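Local coordinates for protein p-nitrophenyl phosphatase (Pho2) (Archaeoglobus fulgidus, PDB 3QGM) that probably acts as a metal-dependent phosphatase of the haloacid dehalogenase superfamily, with a calcium ion bound at its acidic metal site, at residues T150-I155 with D182-K187. Residues are numbered along the deposited sequence; the frame is centred on the assembly and turned at random.
Sequences TNPDRI and DVVVGK
The CG1 methyl of V184 lies over one face of the P152 ring, and the carbonyl O of K187 meets the ring at its CG-CD side. The apolar part comes first: CD of P152 lies 3.6 Å from CG1 of V184. That methyl reaches the ring because it stands anti to the backbone N of V184 (chi1 179°). CG and CD of P152 also rest against the carbonyl O of K187, each about 3.4 Å away. An alanine at P152 would probably leave CG1 of V184 and this carbonyl without their cover and let the loop backbone turn more freely.

One direct hydrogen bond crosses, from N of G186 to O of T150. It is short at 2.8 Å but weak, with an N-H...O angle of 119°. The same T150 oxygen touches CB of V185. G186 passes close to the loop at N151, where a side chain would collide with O of T150 and CB of N151.

Water completes the polar link. It donates to OD1 of D153 at 2.6 Å and to O of K187 at 2.7 Å. The other carboxylate oxygen, OD2, accepts ND2 of N151 on its anti lone pair, almost straight at 175°, and also N48. OD1 of N151 in turn takes the hydroxyl of T150.

The contact joins the loop after strand 146-149 to the exit of the parallel neighbouring edge strand 183-184. K187 points its amine away, pairing with D217 near metal ligand D14. The chemistry implies a junction held by backbone fit, a proline-valine contact and a water bridge, leaving the lysine amine to the metal-site region.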
loop_
_atom_site.group_PDB
_atom_site.type_symbol
_atom_site.label_atom_id
_atom_site.label_comp_id
_atom_site.label_asym_id
_atom_site.label_seq_id
_atom_site.Cartn_x
_atom_site.Cartn_y
_atom_site.Cartn_z
ATOM N N THR A 150 -8.499 10.005 -7.677
ATOM C CA THR A 150 -8.243 11.330 -8.180
ATOM C C THR A 150 -7.068 11.357 -9.142
ATOM O O THR A 150 -7.101 12.013 -10.198
ATOM C CB THR A 150 -7.976 12.293 -6.983
ATOM O OG1 THR A 150 -6.947 11.744 -6.134
ATOM C CG2 THR A 150 -9.249 12.496 -6.131
ATOM N N ASN A 151 -6.023 10.628 -8.787
ATOM C CA ASN A 151 -4.792 10.648 -9.556
ATOM C C ASN A 151 -3.944 9.404 -9.205
ATOM O O ASN A 151 -4.138 8.837 -8.120
ATOM C CB ASN A 151 -3.992 11.934 -9.254
ATOM C CG ASN A 151 -3.493 12.001 -7.845
ATOM O OD1 ASN A 151 -4.287 12.030 -6.900
ATOM N ND2 ASN A 151 -2.171 12.126 -7.682
ATOM N N PRO A 152 -3.035 8.977 -10.108
ATOM C CA PRO A 152 -2.239 7.766 -9.815
ATOM C C PRO A 152 -0.882 7.968 -9.179
ATOM O O PRO A 152 -0.232 6.968 -8.857
ATOM C CB PRO A 152 -2.020 7.135 -11.180
ATOM C CG PRO A 152 -2.088 8.353 -12.181
ATOM C CD PRO A 152 -2.930 9.416 -11.508
ATOM N N ASP A 153 -0.461 9.218 -8.982
ATOM C CA ASP A 153 0.917 9.532 -8.690
ATOM C C ASP A 153 1.364 8.794 -7.400
ATOM O O ASP A 153 0.678 8.799 -6.389
ATOM C CB ASP A 153 1.107 11.045 -8.580
ATOM C CG ASP A 153 0.672 11.788 -9.875
ATOM O OD1 ASP A 153 1.506 11.878 -10.802
ATOM O OD2 ASP A 153 -0.543 12.121 -10.028
ATOM N N ARG A 154 2.502 8.129 -7.481
ATOM C CA ARG A 154 2.981 7.300 -6.413
ATOM C C ARG A 154 3.688 8.060 -5.305
ATOM O O ARG A 154 3.380 7.828 -4.157
ATOM C CB ARG A 154 3.919 6.271 -6.996
ATOM C CG ARG A 154 3.164 5.139 -7.628
ATOM C CD ARG A 154 4.014 4.383 -8.587
ATOM N NE ARG A 154 3.253 3.269 -9.129
ATOM C CZ ARG A 154 2.351 3.359 -10.105
ATOM N NH1 ARG A 154 2.072 4.535 -10.690
ATOM N NH2 ARG A 154 1.704 2.267 -10.500
ATOM N N ILE A 155 4.607 8.967 -5.680
ATOM C CA ILE A 155 5.500 9.680 -4.776
ATOM C C ILE A 155 5.593 11.160 -5.174
ATOM O O ILE A 155 5.759 11.437 -6.335
ATOM C CB ILE A 155 6.937 9.132 -4.907
ATOM C CG1 ILE A 155 7.031 7.656 -4.535
ATOM C CG2 ILE A 155 7.957 9.912 -4.086
ATOM C CD1 ILE A 155 8.433 7.116 -4.917
ATOM N N ASP A 182 -11.623 1.529 -10.521
ATOM C CA ASP A 182 -12.448 1.425 -11.758
ATOM C C ASP A 182 -12.081 2.543 -12.743
ATOM O O ASP A 182 -12.046 2.345 -13.964
ATOM C CB ASP A 182 -13.955 1.477 -11.406
ATOM C CG ASP A 182 -14.387 0.291 -10.507
ATOM O OD1 ASP A 182 -13.977 -0.837 -10.831
ATOM O OD2 ASP A 182 -15.110 0.464 -9.507
ATOM N N VAL A 183 -11.772 3.723 -12.190
ATOM C CA VAL A 183 -11.469 4.905 -12.972
ATOM C C VAL A 183 -10.394 5.676 -12.229
ATOM O O VAL A 183 -10.533 5.930 -11.050
ATOM C CB VAL A 183 -12.712 5.814 -13.111
ATOM C CG1 VAL A 183 -12.379 7.091 -13.913
ATOM C CG2 VAL A 183 -13.859 5.046 -13.783
ATOM N N VAL A 184 -9.304 5.992 -12.915
ATOM C CA VAL A 184 -8.351 6.981 -12.451
ATOM C C VAL A 184 -8.617 8.265 -13.270
ATOM O O VAL A 184 -8.662 8.213 -14.507
ATOM C CB VAL A 184 -6.952 6.480 -12.683
ATOM C CG1 VAL A 184 -5.919 7.530 -12.221
ATOM C CG2 VAL A 184 -6.720 5.072 -11.940
ATOM N N VAL A 185 -8.813 9.395 -12.590
ATOM C CA VAL A 185 -9.167 10.664 -13.248
ATOM C C VAL A 185 -7.932 11.387 -13.787
ATOM O O VAL A 185 -7.908 11.774 -14.975
ATOM C CB VAL A 185 -9.993 11.533 -12.305
ATOM C CG1 VAL A 185 -10.396 12.890 -12.953
ATOM C CG2 VAL A 185 -11.218 10.731 -11.880
ATOM N N GLY A 186 -6.897 11.520 -12.950
ATOM C CA GLY A 186 -5.772 12.422 -13.226
ATOM C C GLY A 186 -4.854 11.929 -14.333
ATOM O O GLY A 186 -4.954 10.779 -14.762
ATOM N N LYS A 187 -3.928 12.781 -14.755
ATOM C CA LYS A 187 -2.899 12.394 -15.708
ATOM C C LYS A 187 -2.076 11.193 -15.238
ATOM O O LYS A 187 -1.640 11.170 -14.083
ATOM C CB LYS A 187 -1.954 13.567 -15.990
ATOM C CG LYS A 187 -2.667 14.825 -16.651
ATOM C CD LYS A 187 -1.691 15.992 -16.762
ATOM C CE LYS A 187 -1.351 16.614 -15.425
ATOM N NZ LYS A 187 -0.353 17.700 -15.597
HETATM O O HOH W 1 0.622 10.436 -12.828
#